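Long-range contact in transcriptional regulator (Streptococcus thermophilus LMD-9, PDB 5JUF), which probably activates transcription of competence genes as ComR, the quorum-sensing regulator of the ComRS cell-to-cell communication system: residues R154-S159 and I188-N193. Residues are numbered along the deposited sequence; the frame is centred on the assembly and turned at random.
Sequences RKRKFS and IKRVLN. With SO4 (sulfate ion), chain D.
Phe-158 and Arg-190 carry the contact, the arginine side chain running at about a right angle to the aromatic one. The ring bears obliquely on the root of Arg-190, CE2 lying 3.6 Å from CB, while the backbone N of Val-191 sits at the ring edge, near its plane. Val-191 CG2 comes 3.9 Å from Phe-158 CE2, and both side chains also touch Ile-166 of helix 160-173. From CG to NE the Arg-190 chain is extended, which carries its guanidinium past the ring to the backbone of 154-159; there NH1 donates to Lys-155 O at 3.2 Å, a weak bond bent to 130°. In the helical-repeat (TPR) domain, the pairing lays the loop joining helices 139-152 and 160-173 against the C-terminal part of helix 181-192. Gln-194 hydrogen-bonds through NE2 to Arg-156 O and Arg-190 O, and accepts from Phe-158 N through OE1. Arg-156 NH1 is modelled 1.3 Å from O3 of a sulfate, probably from crystallisation, too short for a non-bonded contact, so their relative placement is doubtful. As modelled, Arg-190 NH2 stands 3.1 Å above the Arg-156 guanidinium plane, offset toward its rim; both are donors, unbonded. Separately, the sulfate accepts hydrogen bonds from Arg-190 NH2 (O4, 3.0 Å, 164°) and Lys-189 NZ (O1, 2.8 Å).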
ATOM      1  N   ARG A 154      -9.038  -5.608   9.639  1.00 32.22           N
ATOM      2  CA  ARG A 154     -10.283  -6.354   9.776  1.00 32.80           C
ATOM      3  C   ARG A 154     -10.865  -6.817   8.440  1.00 32.28           C
ATOM      4  O   ARG A 154     -11.765  -7.669   8.439  1.00 34.26           O
ATOM      5  CB  ARG A 154     -11.340  -5.513  10.505  1.00 32.81           C
ATOM      6  CG  ARG A 154     -10.894  -4.885  11.814  1.00 50.24           C
ATOM      7  CD  ARG A 154     -12.068  -4.164  12.482  1.00 55.20           C
ATOM      8  NE  ARG A 154     -11.681  -2.934  13.178  1.00 59.18           N
ATOM      9  CZ  ARG A 154     -12.497  -2.247  13.977  1.00 59.39           C
ATOM     10  NH1 ARG A 154     -12.088  -1.129  14.579  1.00 39.52           N
ATOM     11  NH2 ARG A 154     -13.733  -2.691  14.180  1.00 64.55           N
ATOM     12  N   LYS A 155     -10.373  -6.295   7.317  1.00 25.69           N
ATOM     13  CA  LYS A 155     -10.910  -6.597   5.995  1.00 25.88           C
ATOM     14  C   LYS A 155     -10.331  -7.893   5.430  1.00 29.01           C
ATOM     15  O   LYS A 155      -9.231  -8.321   5.786  1.00 30.02           O
ATOM     16  CB  LYS A 155     -10.602  -5.448   5.020  1.00 24.83           C
ATOM     17  CG  LYS A 155     -11.227  -4.092   5.461  1.00 29.11           C
ATOM     18  CD  LYS A 155     -10.912  -2.959   4.471  1.00 33.06           C
ATOM     19  CE  LYS A 155     -11.669  -3.133   3.156  1.00 40.77           C
ATOM     20  NZ  LYS A 155     -11.578  -1.936   2.255  1.00 42.90           N
ATOM     21  N   ARG A 156     -11.091  -8.509   4.512  1.00 29.29           N
ATOM     22  CA  ARG A 156     -10.618  -9.647   3.740  1.00 32.67           C
ATOM     23  C   ARG A 156     -10.453  -9.349   2.259  1.00 31.98           C
ATOM     24  O   ARG A 156      -9.722 -10.081   1.579  1.00 29.90           O
ATOM     25  CB  ARG A 156     -11.566 -10.844   3.920  1.00 31.66           C
ATOM     26  CG  ARG A 156     -11.456 -11.402   5.321  1.00 37.51           C
ATOM     27  CD  ARG A 156     -12.625 -12.281   5.737  1.00 41.15           C
ATOM     28  NE  ARG A 156     -12.779 -12.173   7.187  1.00 59.83           N
ATOM     29  CZ  ARG A 156     -12.196 -12.982   8.064  1.00 74.19           C
ATOM     30  NH1 ARG A 156     -11.435 -13.984   7.643  1.00 98.20           N
ATOM     31  NH2 ARG A 156     -12.377 -12.793   9.362  1.00 68.57           N
ATOM     32  N   LYS A 157     -11.093  -8.297   1.750  1.00 28.57           N
ATOM     33  CA  LYS A 157     -10.928  -7.844   0.371  1.00 29.21           C
ATOM     34  C   LYS A 157     -10.255  -6.477   0.401  1.00 27.34           C
ATOM     35  O   LYS A 157     -10.777  -5.550   1.027  1.00 29.04           O
ATOM     36  CB  LYS A 157     -12.278  -7.748  -0.347  1.00 29.61           C
ATOM     37  CG  LYS A 157     -13.281  -8.825   0.026  1.00 43.86           C
ATOM     38  CD  LYS A 157     -12.766 -10.221  -0.294  1.00 55.14           C
ATOM     39  CE  LYS A 157     -13.728 -11.288   0.216  1.00 56.05           C
ATOM     40  NZ  LYS A 157     -13.100 -12.644   0.214  1.00 61.59           N
ATOM     41  N   PHE A 158      -9.112  -6.348  -0.271  1.00 28.84           N
ATOM     42  CA  PHE A 158      -8.279  -5.149  -0.180  1.00 26.13           C
ATOM     43  C   PHE A 158      -8.351  -4.367  -1.487  1.00 31.99           C
ATOM     44  O   PHE A 158      -8.147  -4.939  -2.564  1.00 29.64           O
ATOM     45  CB  PHE A 158      -6.819  -5.511   0.119  1.00 25.52           C
ATOM     46  CG  PHE A 158      -6.616  -6.286   1.408  1.00 28.05           C
ATOM     47  CD1 PHE A 158      -7.253  -5.899   2.601  1.00 22.29           C
ATOM     48  CD2 PHE A 158      -5.771  -7.381   1.436  1.00 28.85           C
ATOM     49  CE1 PHE A 158      -7.052  -6.607   3.776  1.00 25.42           C
ATOM     50  CE2 PHE A 158      -5.562  -8.095   2.620  1.00 28.94           C
ATOM     51  CZ  PHE A 158      -6.200  -7.706   3.792  1.00 25.40           C
ATOM     52  N   SER A 159      -8.637  -3.064  -1.394  1.00 29.12           N
ATOM     53  CA  SER A 159      -8.473  -2.153  -2.525  1.00 28.48           C
ATOM     54  C   SER A 159      -6.991  -1.864  -2.755  1.00 26.93           C
ATOM     55  O   SER A 159      -6.127  -2.283  -1.987  1.00 24.84           O
ATOM     56  CB  SER A 159      -9.221  -0.843  -2.271  1.00 26.02           C
ATOM     57  OG  SER A 159      -8.653  -0.187  -1.142  1.00 25.41           O
ATOM     58  N   ILE A 188      -0.685 -11.781   5.791  1.00 30.26           N
ATOM     59  CA  ILE A 188      -0.103 -12.557   4.684  1.00 35.45           C
ATOM     60  C   ILE A 188      -1.179 -13.372   3.984  1.00 32.81           C
ATOM     61  O   ILE A 188      -1.299 -13.356   2.753  1.00 32.29           O
ATOM     62  CB  ILE A 188       1.007 -13.503   5.199  1.00 44.71           C
ATOM     63  CG1 ILE A 188       2.262 -12.762   5.629  1.00 46.12           C
ATOM     64  CG2 ILE A 188       1.365 -14.544   4.148  1.00 45.76           C
ATOM     65  CD1 ILE A 188       2.339 -11.393   5.153  1.00 46.58           C
ATOM     66  N   LYS A 189      -1.932 -14.150   4.767  1.00 31.82           N
ATOM     67  CA  LYS A 189      -2.933 -15.048   4.205  1.00 36.87           C
ATOM     68  C   LYS A 189      -3.961 -14.284   3.387  1.00 37.43           C
ATOM     69  O   LYS A 189      -4.381 -14.740   2.320  1.00 36.15           O
ATOM     70  CB  LYS A 189      -3.624 -15.828   5.321  1.00 37.46           C
ATOM     71  CG  LYS A 189      -4.884 -16.572   4.853  1.00 48.13           C
ATOM     72  CD  LYS A 189      -5.641 -17.281   5.983  1.00 53.99           C
ATOM     73  CE  LYS A 189      -6.888 -17.985   5.437  1.00 56.57           C
ATOM     74  NZ  LYS A 189      -7.626 -18.783   6.455  1.00 57.63           N
ATOM     75  N   ARG A 190      -4.396 -13.123   3.877  1.00 31.72           N
ATOM     76  CA  ARG A 190      -5.418 -12.388   3.146  1.00 30.20           C
ATOM     77  C   ARG A 190      -4.845 -11.780   1.870  1.00 27.89           C
ATOM     78  O   ARG A 190      -5.509 -11.782   0.829  1.00 31.64           O
ATOM     79  CB  ARG A 190      -6.054 -11.343   4.055  1.00 25.57           C
ATOM     80  CG  ARG A 190      -6.976 -12.019   5.093  1.00 31.16           C
ATOM     81  CD  ARG A 190      -7.426 -11.056   6.181  1.00 30.24           C
ATOM     82  NE  ARG A 190      -8.029 -11.798   7.279  1.00 33.04           N
ATOM     83  CZ  ARG A 190      -8.564 -11.239   8.355  1.00 37.98           C
ATOM     84  NH1 ARG A 190      -8.578  -9.919   8.477  1.00 35.06           N
ATOM     85  NH2 ARG A 190      -9.082 -12.007   9.311  1.00 33.33           N
ATOM     86  N   VAL A 191      -3.601 -11.303   1.911  1.00 27.68           N
ATOM     87  CA  VAL A 191      -2.990 -10.774   0.693  1.00 27.54           C
ATOM     88  C   VAL A 191      -2.886 -11.863  -0.372  1.00 33.08           C
ATOM     89  O   VAL A 191      -3.142 -11.622  -1.562  1.00 30.43           O
ATOM     90  CB  VAL A 191      -1.621 -10.143   1.005  1.00 25.03           C
ATOM     91  CG1 VAL A 191      -0.833  -9.901  -0.299  1.00 25.55           C
ATOM     92  CG2 VAL A 191      -1.793  -8.815   1.781  1.00 19.82           C
ATOM     93  N   LEU A 192      -2.536 -13.083   0.042  1.00 31.39           N
ATOM     94  CA  LEU A 192      -2.422 -14.197  -0.897  1.00 32.22           C
ATOM     95  C   LEU A 192      -3.763 -14.600  -1.494  1.00 34.97           C
ATOM     96  O   LEU A 192      -3.788 -15.255  -2.543  1.00 35.01           O
ATOM     97  CB  LEU A 192      -1.786 -15.400  -0.196  1.00 35.48           C
ATOM     98  CG  LEU A 192      -0.303 -15.258   0.157  1.00 34.65           C
ATOM     99  CD1 LEU A 192       0.147 -16.409   1.057  1.00 32.31           C
ATOM    100  CD2 LEU A 192       0.529 -15.216  -1.142  1.00 37.41           C
ATOM    101  N   ASN A 193      -4.870 -14.235  -0.849  1.00 36.56           N
ATOM    102  CA  ASN A 193      -6.207 -14.577  -1.301  1.00 35.82           C
ATOM    103  C   ASN A 193      -6.838 -13.507  -2.192  1.00 32.45           C
ATOM    104  O   ASN A 193      -7.958 -13.709  -2.660  1.00 38.43           O
ATOM    105  CB  ASN A 193      -7.132 -14.819  -0.092  1.00 43.88           C
ATOM    106  CG  ASN A 193      -6.761 -16.059   0.709  1.00 57.09           C
ATOM    107  OD1 ASN A 193      -6.173 -17.006   0.188  1.00 61.14           O
ATOM    108  ND2 ASN A 193      -7.121 -16.060   1.986  1.00 65.83           N
TER
HETATM  109  S   SO4 D 403      -9.430 -15.494   7.329  1.00 79.14           S
HETATM  110  O1  SO4 D 403      -9.447 -16.945   7.496  1.00 79.48           O
HETATM  111  O2  SO4 D 403      -8.645 -15.140   6.149  1.00 76.14           O
HETATM  112  O3  SO4 D 403     -10.801 -15.013   7.170  1.00 80.09           O
HETATM  113  O4  SO4 D 403      -8.841 -14.883   8.521  1.00 84.17           O